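Local coordinates for protein tubulin-binding cofactor A (Leishmania major, PDB 4CQI) that probably acts in an early step of tubulin folding, capturing beta-tubulin and stabilising it in a quasi-native conformation, at residues N24-R29 with T105-L111; V32-K36 with L114-M119; V85-M89 with G122-V126. All coordinates share one frame; numbering follows the deposited sequence.

Interaction 1: N24-R29 with T105-L111; sequences NEKTLR and TVSNEEL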
ATOM      1  N   ASN A  24       9.105   2.600  22.556  1.00 22.79           N
ATOM      2  CA  ASN A  24       9.556   1.911  21.350  1.00 23.54           C
ATOM      3  C   ASN A  24       8.529   0.888  20.845  1.00 24.14           C
ATOM      4  O   ASN A  24       8.392   0.657  19.632  1.00 20.12           O
ATOM      5  CB  ASN A  24      10.924   1.263  21.514  1.00 25.58           C
ATOM      6  CG  ASN A  24      11.004   0.280  22.672  1.00 27.39           C
ATOM      7  OD1 ASN A  24      10.185   0.309  23.612  1.00 28.22           O
ATOM      8  ND2 ASN A  24      12.027  -0.583  22.622  1.00 29.06           N
ATOM      9  N   GLU A  25       7.795   0.280  21.781  1.00 23.72           N
ATOM     10  CA  GLU A  25       6.732  -0.672  21.439  0.50 23.57           C
ATOM     11  C   GLU A  25       5.621   0.073  20.724  1.00 22.26           C
ATOM     12  O   GLU A  25       5.102  -0.383  19.707  1.00 22.43           O
ATOM     13  CB  GLU A  25       6.177  -1.367  22.710  0.50 24.57           C
ATOM     14  CG  GLU A  25       5.127  -2.432  22.416  0.50 24.63           C
ATOM     15  CD  GLU A  25       4.562  -3.158  23.643  0.50 26.57           C
ATOM     16  OE1 GLU A  25       4.594  -2.634  24.787  0.50 26.68           O
ATOM     17  OE2 GLU A  25       4.040  -4.268  23.437  0.50 27.25           O
ATOM     18  N   LYS A  26       5.250   1.225  21.282  1.00 22.35           N
ATOM     19  CA  LYS A  26       4.161   2.054  20.762  1.00 24.30           C
ATOM     20  C   LYS A  26       4.475   2.543  19.336  1.00 21.99           C
ATOM     21  O   LYS A  26       3.607   2.510  18.422  1.00 19.84           O
ATOM     22  CB  LYS A  26       3.925   3.256  21.689  1.00 28.21           C
ATOM     23  CG  LYS A  26       2.872   4.236  21.201  1.00 33.03           C
ATOM     24  CD  LYS A  26       2.916   5.569  21.947  1.00 37.90           C
ATOM     25  CE  LYS A  26       1.974   6.601  21.319  1.00 39.52           C
ATOM     26  NZ  LYS A  26       0.588   6.521  21.883  1.00 44.64           N
ATOM     27  N   THR A  27       5.705   3.003  19.146  1.00 18.38           N
ATOM     28  CA  THR A  27       6.159   3.482  17.823  1.00 18.25           C
ATOM     29  C   THR A  27       6.167   2.331  16.816  1.00 17.99           C
ATOM     30  O   THR A  27       5.683   2.487  15.663  1.00 17.10           O
ATOM     31  CB  THR A  27       7.528   4.157  17.957  1.00 18.76           C
ATOM     32  OG1 THR A  27       7.346   5.353  18.744  1.00 20.82           O
ATOM     33  CG2 THR A  27       8.112   4.514  16.612  1.00 17.83           C
ATOM     34  N   LEU A  28       6.701   1.188  17.226  1.00 16.82           N
ATOM     35  CA  LEU A  28       6.707   0.008  16.347  1.00 18.61           C
ATOM     36  C   LEU A  28       5.302  -0.364  15.870  1.00 19.19           C
ATOM     37  O   LEU A  28       5.083  -0.652  14.686  1.00 17.45           O
ATOM     38  CB  LEU A  28       7.389  -1.180  17.005  1.00 18.91           C
ATOM     39  CG  LEU A  28       7.616  -2.448  16.196  1.00 19.80           C
ATOM     40  CD1 LEU A  28       8.333  -2.162  14.869  1.00 18.41           C
ATOM     41  CD2 LEU A  28       8.395  -3.506  17.012  1.00 18.31           C
ATOM     42  N   ARG A  29       4.358  -0.371  16.809  1.00 20.42           N
ATOM     43  CA  ARG A  29       2.954  -0.658  16.506  1.00 22.22           C
ATOM     44  C   ARG A  29       2.383   0.306  15.469  1.00 21.07           C
ATOM     45  O   ARG A  29       1.738  -0.127  14.502  1.00 19.94           O
ATOM     46  CB  ARG A  29       2.148  -0.619  17.830  1.00 26.48           C
ATOM     47  CG  ARG A  29       0.774  -1.253  17.813  1.00 35.55           C
ATOM     48  CD  ARG A  29       0.212  -1.332  19.246  1.00 38.05           C
ATOM     49  NE  ARG A  29       0.769  -2.463  20.012  1.00 42.60           N
ATOM     50  CZ  ARG A  29       1.510  -2.386  21.124  1.00 44.63           C
ATOM     51  NH1 ARG A  29       1.825  -1.207  21.673  1.00 53.02           N
ATOM     52  NH2 ARG A  29       1.940  -3.503  21.709  1.00 44.51           N
ATOM     53  N   THR A 105      15.218  -3.220  20.617  1.00 28.13           N
ATOM     54  CA  THR A 105      15.148  -3.675  21.991  1.00 29.04           C
ATOM     55  C   THR A 105      13.741  -4.098  22.381  1.00 31.02           C
ATOM     56  O   THR A 105      13.519  -4.492  23.544  1.00 31.39           O
ATOM     57  CB  THR A 105      15.663  -2.612  23.011  1.00 27.26           C
ATOM     58  OG1 THR A 105      15.048  -1.343  22.789  1.00 25.49           O
ATOM     59  CG2 THR A 105      17.167  -2.486  22.921  1.00 27.15           C
ATOM     60  N   VAL A 106      12.797  -4.072  21.433  1.00 28.00           N
ATOM     61  CA  VAL A 106      11.437  -4.408  21.776  1.00 29.03           C
ATOM     62  C   VAL A 106      11.470  -5.882  22.251  1.00 28.38           C
ATOM     63  O   VAL A 106      12.161  -6.731  21.662  1.00 29.82           O
ATOM     64  CB  VAL A 106      10.454  -4.144  20.599  1.00 27.32           C
ATOM     65  CG1 VAL A 106       9.121  -4.826  20.872  1.00 27.42           C
ATOM     66  CG2 VAL A 106      10.268  -2.628  20.429  1.00 26.17           C
ATOM     67  N   SER A 107      10.806  -6.158  23.365  1.00 35.53           N
ATOM     68  CA  SER A 107      10.841  -7.516  23.953  1.00 39.41           C
ATOM     69  C   SER A 107       9.604  -8.325  23.552  1.00 40.24           C
ATOM     70  O   SER A 107       9.562  -9.554  23.736  1.00 42.88           O
ATOM     71  CB  SER A 107      10.941  -7.453  25.478  1.00 40.47           C
ATOM     72  OG  SER A 107       9.894  -6.662  26.021  1.00 43.96           O
ATOM     73  N   ASN A 108       8.600  -7.626  23.022  1.00 35.61           N
ATOM     74  CA  ASN A 108       7.358  -8.265  22.601  1.00 29.49           C
ATOM     75  C   ASN A 108       7.584  -9.076  21.339  1.00 31.29           C
ATOM     76  O   ASN A 108       7.560  -8.540  20.222  1.00 28.66           O
ATOM     77  CB  ASN A 108       6.298  -7.207  22.405  1.00 28.20           C
ATOM     78  CG  ASN A 108       4.960  -7.789  22.009  1.00 25.28           C
ATOM     79  OD1 ASN A 108       4.888  -8.907  21.503  1.00 24.77           O
ATOM     80  ND2 ASN A 108       3.918  -7.022  22.196  1.00 27.22           N
ATOM     81  N   GLU A 109       7.813 -10.370  21.528  1.00 27.55           N
ATOM     82  CA  GLU A 109       8.047 -11.309  20.452  1.00 28.70           C
ATOM     83  C   GLU A 109       6.952 -11.357  19.351  1.00 26.48           C
ATOM     84  O   GLU A 109       7.259 -11.504  18.169  1.00 23.61           O
ATOM     85  CB  GLU A 109       8.185 -12.698  21.085  1.00 34.79           C
ATOM     86  CG  GLU A 109       8.241 -13.906  20.179  1.00 38.57           C
ATOM     87  CD  GLU A 109       8.185 -15.229  20.981  1.00 45.02           C
ATOM     88  OE1 GLU A 109       8.804 -15.330  22.072  1.00 43.35           O
ATOM     89  OE2 GLU A 109       7.511 -16.175  20.519  1.00 46.32           O
ATOM     90  N   GLU A 110       5.689 -11.309  19.745  1.00 24.61           N
ATOM     91  CA  GLU A 110       4.583 -11.364  18.775  1.00 22.39           C
ATOM     92  C   GLU A 110       4.501 -10.087  17.905  1.00 21.09           C
ATOM     93  O   GLU A 110       4.165 -10.178  16.701  1.00 17.50           O
ATOM     94  CB  GLU A 110       3.234 -11.621  19.468  1.00 23.33           C
ATOM     95  CG  GLU A 110       3.089 -13.087  19.920  1.00 24.23           C
ATOM     96  CD  GLU A 110       3.887 -13.405  21.167  1.00 26.32           C
ATOM     97  OE1 GLU A 110       4.103 -12.475  21.972  1.00 28.90           O
ATOM     98  OE2 GLU A 110       4.295 -14.589  21.346  1.00 27.00           O
ATOM     99  N   LEU A 111       4.803  -8.924  18.488  1.00 21.06           N
ATOM    100  CA  LEU A 111       4.880  -7.669  17.703  1.00 20.39           C
ATOM    101  C   LEU A 111       6.052  -7.693  16.737  1.00 21.22           C
ATOM    102  O   LEU A 111       5.922  -7.246  15.589  1.00 18.86           O
ATOM    103  CB  LEU A 111       4.991  -6.434  18.600  1.00 23.57           C
ATOM    104  CG  LEU A 111       5.045  -5.054  17.937  1.00 21.25           C
ATOM    105  CD1 LEU A 111       3.884  -4.799  16.996  1.00 21.75           C
ATOM    106  CD2 LEU A 111       5.085  -3.981  19.009  1.00 22.07           C
TER

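Interaction 2: V32-K36 with L114-M119; sequences VSALK and LARATM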
ATOM      1  N   VAL A  32       3.891  -0.459  12.061  1.00 14.86           N
ATOM      2  CA  VAL A  32       3.343  -1.697  11.507  1.00 15.84           C
ATOM      3  C   VAL A  32       1.948  -1.422  10.965  1.00 16.28           C
ATOM      4  O   VAL A  32       1.618  -1.868   9.853  1.00 16.78           O
ATOM      5  CB  VAL A  32       3.353  -2.849  12.545  1.00 15.39           C
ATOM      6  CG1 VAL A  32       2.502  -4.040  12.075  1.00 14.98           C
ATOM      7  CG2 VAL A  32       4.800  -3.265  12.809  1.00 14.71           C
ATOM      8  N   SER A  33       1.132  -0.695  11.717  1.00 16.25           N
ATOM      9  CA  SER A  33      -0.234  -0.360  11.270  0.50 17.57           C
ATOM     10  C   SER A  33      -0.195   0.496  10.013  1.00 18.07           C
ATOM     11  O   SER A  33      -0.978   0.278   9.046  1.00 17.80           O
ATOM     12  CB  SER A  33      -1.035   0.341  12.373  0.50 18.41           C
ATOM     13  OG  SER A  33      -2.285   0.807  11.884  0.50 20.35           O
ATOM     14  N   ALA A  34       0.711   1.466   9.984  1.00 17.79           N
ATOM     15  CA  ALA A  34       0.850   2.296   8.794  1.00 17.38           C
ATOM     16  C   ALA A  34       1.203   1.469   7.542  1.00 16.53           C
ATOM     17  O   ALA A  34       0.629   1.697   6.447  1.00 16.49           O
ATOM     18  CB  ALA A  34       1.888   3.386   9.059  1.00 18.14           C
ATOM     19  N   LEU A  35       2.139   0.520   7.685  1.00 15.37           N
ATOM     20  CA  LEU A  35       2.591  -0.316   6.592  1.00 15.44           C
ATOM     21  C   LEU A  35       1.425  -1.192   6.083  1.00 16.38           C
ATOM     22  O   LEU A  35       1.200  -1.317   4.870  1.00 14.09           O
ATOM     23  CB  LEU A  35       3.782  -1.203   6.989  1.00 14.25           C
ATOM     24  CG  LEU A  35       4.204  -2.268   5.963  1.00 14.12           C
ATOM     25  CD1 LEU A  35       4.444  -1.742   4.531  1.00 13.03           C
ATOM     26  CD2 LEU A  35       5.420  -3.043   6.456  1.00 13.74           C
ATOM     27  N   LYS A  36       0.717  -1.802   7.028  1.00 16.55           N
ATOM     28  CA  LYS A  36      -0.438  -2.607   6.687  1.00 18.76           C
ATOM     29  C   LYS A  36      -1.430  -1.793   5.841  1.00 17.63           C
ATOM     30  O   LYS A  36      -1.934  -2.301   4.833  1.00 17.17           O
ATOM     31  CB  LYS A  36      -1.116  -3.112   7.986  1.00 22.75           C
ATOM     32  CG  LYS A  36      -2.304  -4.030   7.743  1.00 28.08           C
ATOM     33  CD  LYS A  36      -2.816  -4.649   9.054  1.00 33.19           C
ATOM     34  CE  LYS A  36      -4.349  -4.745   9.128  1.00 40.55           C
ATOM     35  NZ  LYS A  36      -5.018  -5.488   8.016  1.00 42.57           N
ATOM     36  N   LEU A 114       4.979  -9.980  13.954  1.00 16.63           N
ATOM     37  CA  LEU A 114       4.023  -9.273  13.134  1.00 17.50           C
ATOM     38  C   LEU A 114       4.722  -8.224  12.219  1.00 16.61           C
ATOM     39  O   LEU A 114       4.361  -8.076  11.049  1.00 16.27           O
ATOM     40  CB  LEU A 114       3.013  -8.580  14.019  1.00 17.08           C
ATOM     41  CG  LEU A 114       1.944  -7.785  13.298  1.00 17.62           C
ATOM     42  CD1 LEU A 114       1.158  -8.697  12.363  1.00 19.48           C
ATOM     43  CD2 LEU A 114       1.050  -7.084  14.310  1.00 18.51           C
ATOM     44  N   ALA A 115       5.668  -7.476  12.772  1.00 16.08           N
ATOM     45  CA  ALA A 115       6.405  -6.489  11.960  1.00 16.16           C
ATOM     46  C   ALA A 115       7.136  -7.206  10.805  1.00 16.87           C
ATOM     47  O   ALA A 115       7.067  -6.790   9.626  1.00 14.94           O
ATOM     48  CB  ALA A 115       7.406  -5.704  12.828  1.00 14.56           C
ATOM     49  N   ARG A 116       7.817  -8.316  11.102  1.00 18.41           N
ATOM     50  CA  ARG A 116       8.472  -9.078  10.045  1.00 21.89           C
ATOM     51  C   ARG A 116       7.480  -9.671   9.020  1.00 19.51           C
ATOM     52  O   ARG A 116       7.734  -9.632   7.803  1.00 17.42           O
ATOM     53  CB  ARG A 116       9.367 -10.164  10.620  1.00 26.12           C
ATOM     54  CG  ARG A 116      10.545  -9.598  11.402  1.00 32.85           C
ATOM     55  CD  ARG A 116      11.573 -10.685  11.718  1.00 42.27           C
ATOM     56  NE  ARG A 116      11.393 -11.269  13.046  1.00 48.99           N
ATOM     57  CZ  ARG A 116      11.907 -10.777  14.175  1.00 54.28           C
ATOM     58  NH1 ARG A 116      12.648  -9.661  14.177  1.00 54.86           N
ATOM     59  NH2 ARG A 116      11.673 -11.415  15.318  1.00 57.80           N
ATOM     60  N   ALA A 117       6.366 -10.237   9.488  1.00 17.88           N
ATOM     61  CA  ALA A 117       5.316 -10.747   8.575  1.00 18.25           C
ATOM     62  C   ALA A 117       4.754  -9.667   7.620  1.00 16.74           C
ATOM     63  O   ALA A 117       4.530  -9.918   6.410  1.00 15.36           O
ATOM     64  CB  ALA A 117       4.168 -11.406   9.383  1.00 17.21           C
ATOM     65  N   THR A 118       4.565  -8.473   8.165  1.00 16.24           N
ATOM     66  CA  THR A 118       3.935  -7.355   7.434  1.00 15.95           C
ATOM     67  C   THR A 118       4.924  -6.825   6.405  1.00 16.27           C
ATOM     68  O   THR A 118       4.542  -6.557   5.261  1.00 15.97           O
ATOM     69  CB  THR A 118       3.489  -6.242   8.403  1.00 16.07           C
ATOM     70  OG1 THR A 118       2.613  -6.798   9.388  1.00 15.10           O
ATOM     71  CG2 THR A 118       2.727  -5.127   7.686  1.00 15.58           C
ATOM     72  N   MET A 119       6.214  -6.715   6.773  1.00 15.72           N
ATOM     73  CA  MET A 119       7.249  -6.414   5.765  1.00 17.23           C
ATOM     74  C   MET A 119       7.292  -7.443   4.648  1.00 17.51           C
ATOM     75  O   MET A 119       7.335  -7.072   3.465  1.00 17.25           O
ATOM     76  CB  MET A 119       8.636  -6.250   6.425  1.00 17.81           C
ATOM     77  CG  MET A 119       8.722  -5.030   7.308  1.00 20.05           C
ATOM     78  SD  MET A 119      10.400  -4.692   7.930  1.00 25.49           S
ATOM     79  CE  MET A 119      10.582  -6.032   9.068  1.00 23.33           C
TER

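Interaction 3: V85-M89 with G122-V126; sequences VNRIM and GQAAV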
ATOM      1  N   VAL A  85       2.859   1.415  -4.684  1.00 12.61           N
ATOM      2  CA  VAL A  85       4.062   0.631  -4.505  1.00 12.39           C
ATOM      3  C   VAL A  85       5.147   1.454  -3.805  1.00 11.66           C
ATOM      4  O   VAL A  85       5.807   0.957  -2.880  1.00 12.21           O
ATOM      5  CB  VAL A  85       4.614   0.130  -5.859  1.00 12.44           C
ATOM      6  CG1 VAL A  85       6.049  -0.380  -5.691  1.00 13.31           C
ATOM      7  CG2 VAL A  85       3.719  -0.959  -6.452  1.00 13.19           C
ATOM      8  N   ASN A  86       5.360   2.687  -4.252  1.00 12.08           N
ATOM      9  CA  ASN A  86       6.433   3.548  -3.679  1.00 11.93           C
ATOM     10  C   ASN A  86       6.187   3.817  -2.184  1.00 12.96           C
ATOM     11  O   ASN A  86       7.138   3.804  -1.381  1.00 12.63           O
ATOM     12  CB  ASN A  86       6.586   4.843  -4.477  1.00 11.63           C
ATOM     13  CG  ASN A  86       6.994   4.591  -5.915  1.00 12.41           C
ATOM     14  OD1 ASN A  86       7.550   3.518  -6.219  1.00 11.71           O
ATOM     15  ND2 ASN A  86       6.680   5.565  -6.840  1.00 11.29           N
ATOM     16  N   ARG A  87       4.918   4.010  -1.822  1.00 13.69           N
ATOM     17  CA  ARG A  87       4.538   4.192  -0.428  1.00 14.87           C
ATOM     18  C   ARG A  87       4.763   2.958   0.408  1.00 13.30           C
ATOM     19  O   ARG A  87       5.212   3.066   1.556  1.00 13.96           O
ATOM     20  CB  ARG A  87       3.085   4.700  -0.272  1.00 17.29           C
ATOM     21  CG  ARG A  87       2.802   6.080  -0.861  1.00 21.42           C
ATOM     22  CD  ARG A  87       1.300   6.348  -0.917  1.00 25.04           C
ATOM     23  NE  ARG A  87       0.705   6.438   0.431  1.00 28.35           N
ATOM     24  CZ  ARG A  87      -0.206   5.618   0.940  1.00 30.75           C
ATOM     25  NH1 ARG A  87      -0.717   4.596   0.235  1.00 26.85           N
ATOM     26  NH2 ARG A  87      -0.641   5.856   2.174  1.00 36.93           N
ATOM     27  N   ILE A  88       4.482   1.767  -0.125  1.00 13.10           N
ATOM     28  CA  ILE A  88       4.774   0.534   0.593  1.00 12.50           C
ATOM     29  C   ILE A  88       6.247   0.448   0.842  1.00 13.58           C
ATOM     30  O   ILE A  88       6.689   0.218   1.973  1.00 12.75           O
ATOM     31  CB  ILE A  88       4.341  -0.741  -0.159  1.00 12.75           C
ATOM     32  CG1 ILE A  88       2.806  -0.831  -0.223  1.00 12.63           C
ATOM     33  CG2 ILE A  88       4.900  -1.987   0.533  1.00 12.65           C
ATOM     34  CD1 ILE A  88       2.297  -1.825  -1.292  1.00 13.42           C
ATOM     35  N   MET A  89       7.047   0.643  -0.220  1.00 14.25           N
ATOM     36  CA  MET A  89       8.487   0.534  -0.048  1.00 14.27           C
ATOM     37  C   MET A  89       9.064   1.545   0.933  1.00 12.92           C
ATOM     38  O   MET A  89       9.959   1.187   1.687  1.00 13.46           O
ATOM     39  CB  MET A  89       9.192   0.585  -1.401  1.00 16.47           C
ATOM     40  CG  MET A  89       8.839  -0.547  -2.336  1.00 17.65           C
ATOM     41  SD  MET A  89       9.431  -2.165  -1.794  1.00 23.19           S
ATOM     42  CE  MET A  89       8.228  -2.707  -0.663  1.00 22.25           C
ATOM     43  N   GLY A 122       4.437  -6.846   2.364  1.00 18.18           N
ATOM     44  CA  GLY A 122       4.733  -5.684   1.469  1.00 19.06           C
ATOM     45  C   GLY A 122       5.659  -6.030   0.302  1.00 19.69           C
ATOM     46  O   GLY A 122       5.378  -5.689  -0.845  1.00 18.80           O
ATOM     47  N   GLN A 123       6.739  -6.753   0.593  1.00 18.73           N
ATOM     48  CA  GLN A 123       7.662  -7.200  -0.435  1.00 20.37           C
ATOM     49  C   GLN A 123       6.976  -8.118  -1.437  1.00 20.41           C
ATOM     50  O   GLN A 123       7.247  -8.058  -2.635  1.00 21.70           O
ATOM     51  CB  GLN A 123       8.817  -7.967   0.187  1.00 22.32           C
ATOM     52  CG  GLN A 123       9.685  -7.157   1.117  1.00 25.48           C
ATOM     53  CD  GLN A 123      10.624  -6.247   0.386  1.00 28.47           C
ATOM     54  OE1 GLN A 123      10.464  -5.977  -0.817  1.00 27.60           O
ATOM     55  NE2 GLN A 123      11.657  -5.818   1.085  1.00 28.20           N
ATOM     56  N   ALA A 124       6.106  -8.986  -0.943  1.00 18.73           N
ATOM     57  CA  ALA A 124       5.316  -9.862  -1.819  1.00 20.49           C
ATOM     58  C   ALA A 124       4.387  -9.038  -2.701  1.00 22.49           C
ATOM     59  O   ALA A 124       4.264  -9.286  -3.898  1.00 23.85           O
ATOM     60  CB  ALA A 124       4.519 -10.845  -0.995  1.00 19.23           C
ATOM     61  N   ALA A 125       3.755  -8.040  -2.109  1.00 22.67           N
ATOM     62  CA  ALA A 125       2.781  -7.220  -2.846  1.00 26.77           C
ATOM     63  C   ALA A 125       3.404  -6.482  -4.024  1.00 29.08           C
ATOM     64  O   ALA A 125       2.782  -6.365  -5.077  1.00 32.14           O
ATOM     65  CB  ALA A 125       2.058  -6.277  -1.901  1.00 24.32           C
ATOM     66  N   VAL A 126       4.626  -6.002  -3.873  1.00 33.01           N
ATOM     67  CA  VAL A 126       5.396  -5.455  -5.003  1.00 39.05           C
ATOM     68  C   VAL A 126       6.068  -6.680  -5.636  1.00 43.40           C
ATOM     69  O   VAL A 126       5.651  -7.793  -5.356  1.00 49.05           O
ATOM     70  CB  VAL A 126       6.360  -4.320  -4.537  1.00 36.00           C
ATOM     71  CG1 VAL A 126       5.611  -3.364  -3.596  1.00 36.53           C
ATOM     72  CG2 VAL A 126       7.595  -4.899  -3.861  1.00 37.70           C
TER

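Interaction 1: N24-R29 with T105-L111
Leu111 CD2 lies over one face of the Arg29 guanidinium, displaced toward the rim and 4.2 Å from NH2, while the amide nitrogen ND2 of Asn108 lies at the edge, near the guanidinium plane. Guanidinium and amide are themselves turned 52° apart, and what joins them is a carboxylate oxygen. Glu25 is modelled in two conformations; in the one described here its OE2 accepts a nearly straight bond from Asn108 ND2 at 3.0 Å. The acceptor lies in the amide plane, although carboxylate and amide planes stand 77° apart. The same OE2 forms a salt bridge to Arg29 NH2 (2.8 Å), whose hydrogen bond is bent and weak, so two donors share one oxygen. The carboxylate gets there because CG is anti to the backbone N (chi1 -176°) and the chain continues extended. Asn108 is also the N-cap of helix 109-125: its OD1 accepts from the backbone N of Leu111, which sits above the carbonyl plane. The contact lies at one end of the three-helix bundle of this chaperone, where the loop entering the last helix meets the start of the first. Beneath the polar groups, Leu28 CD2 passes Leu111 CG at 3.8 Å, the two side chains sliding by in opposite directions, and Leu95 and Leu99 of helix 67-100 close over Leu28. Val106 sets CG2 against the Asn24 amide, 3.5 Å from ND2, and against Leu28 CD2 at 4.0 Å. The amide nitrogen of Asn24 is hydrogen-bonded to the carbonyl oxygen of Glu102.

Interaction 2: V32-K36 with L114-M119
Val32 and Leu35 make the tight part of this contact, each closing to 3.6 Å on the facing helix: Val32 CG2 on Ala115 CB, and Leu35 CD2 on Thr118 CG2. The two branches of Val32 divide the work. CG2 lies against the small alanine, where the CA atoms of Val32 and Ala115 approach to 5.7 Å, and CG1 turns to Thr118 and Leu114. Leu35 slides past Thr118 in the opposite direction, and its CD2 goes on to touch Met119 CG at 3.9 Å. Helices 23-62 and 109-125 are the first and third of an up-down-up three-helix bundle and run nearly parallel here, the axes of the short segments 9.9 Å apart at closest approach, at an angle of 22°. Helix 67-100 packs across both: Ser91 and Val92 on Leu35, Leu95 and Leu99 on Met119. Thr118 is buried, and its polar end is satisfied within its own helix. OG1 donates to Leu114 O at 2.7 Å, and the backbone N of Thr118 reaches the same oxygen from the opposite face of the carbonyl. With OG1 occupied in this way, CG2, anti to the backbone N, is the branch presented to Leu35. Toward solvent the fit slackens. Leu114, largely exposed, brings CG only to 4.0 Å from Val32 CG1. Lys36 meets Thr118 CG2 with its backbone N (3.9 Å) and more distantly with CB, before its chain leads away from the facing helix to the vicinity of a bound glycerol, probably left from crystallisation.

Interaction 3: V85-M89 with G122-V126
The shorter of the two backbone bonds within these segments, Met89 N to Val85 O at 3.0 Å, closes the turn whose Val85 and Met89 both touch Val126. Helix 67-100 is the descending member of the three-helix bundle, and this turn packs antiparallel against the end of helix 109-125, where Val126 is the first residue to leave helical geometry. Val126 is nevertheless tied back, its N bonded to Gly122 O. It wedges its two methyls into the facing turn: CG1 meets Val85 CG1 at 3.7 Å, while CG2 reaches Met89 SD at 3.9 Å. Met89 and Val126 approach tip to tip, and the thioether is curled into place by bends at chi2 (-68°) and chi3 (83°). One turn along, Gly122 presents only backbone, which lets Ile88 lay CG2 over its CA at 3.8 Å; Leu35, Thr38 and Leu42 of helix 23-62 pack on the same isoleucine. Toward 122-126 the CD1 of Ile88 comes less close, 4.3 Å from Val126 CG1. At the exposed margin Gln123 crosses Met89 at about a right angle, its OE1 4.0 Å from Met89 CE.

The three contacts are spaced along helix 109-125, which with the loop before it lies against helix 23-62 in interaction 1, against the same helix in interaction 2 and against helix 67-100 in interaction 3. Their centres step inward from about 22 to 11 to 6 Å from the centre of the chain. Interactions 1 and 2 are about 12 Å apart between centres and join where Leu28 CD1 packs on Ala115 CB at 4.2 Å. Interactions 2 and 3, about 11 Å apart, meet through Leu35 CD1 and Ile88 O, 3.9 Å from each other. Interactions 1 and 3 stay about 13 Å apart at their nearest atoms, bridged by interaction 2.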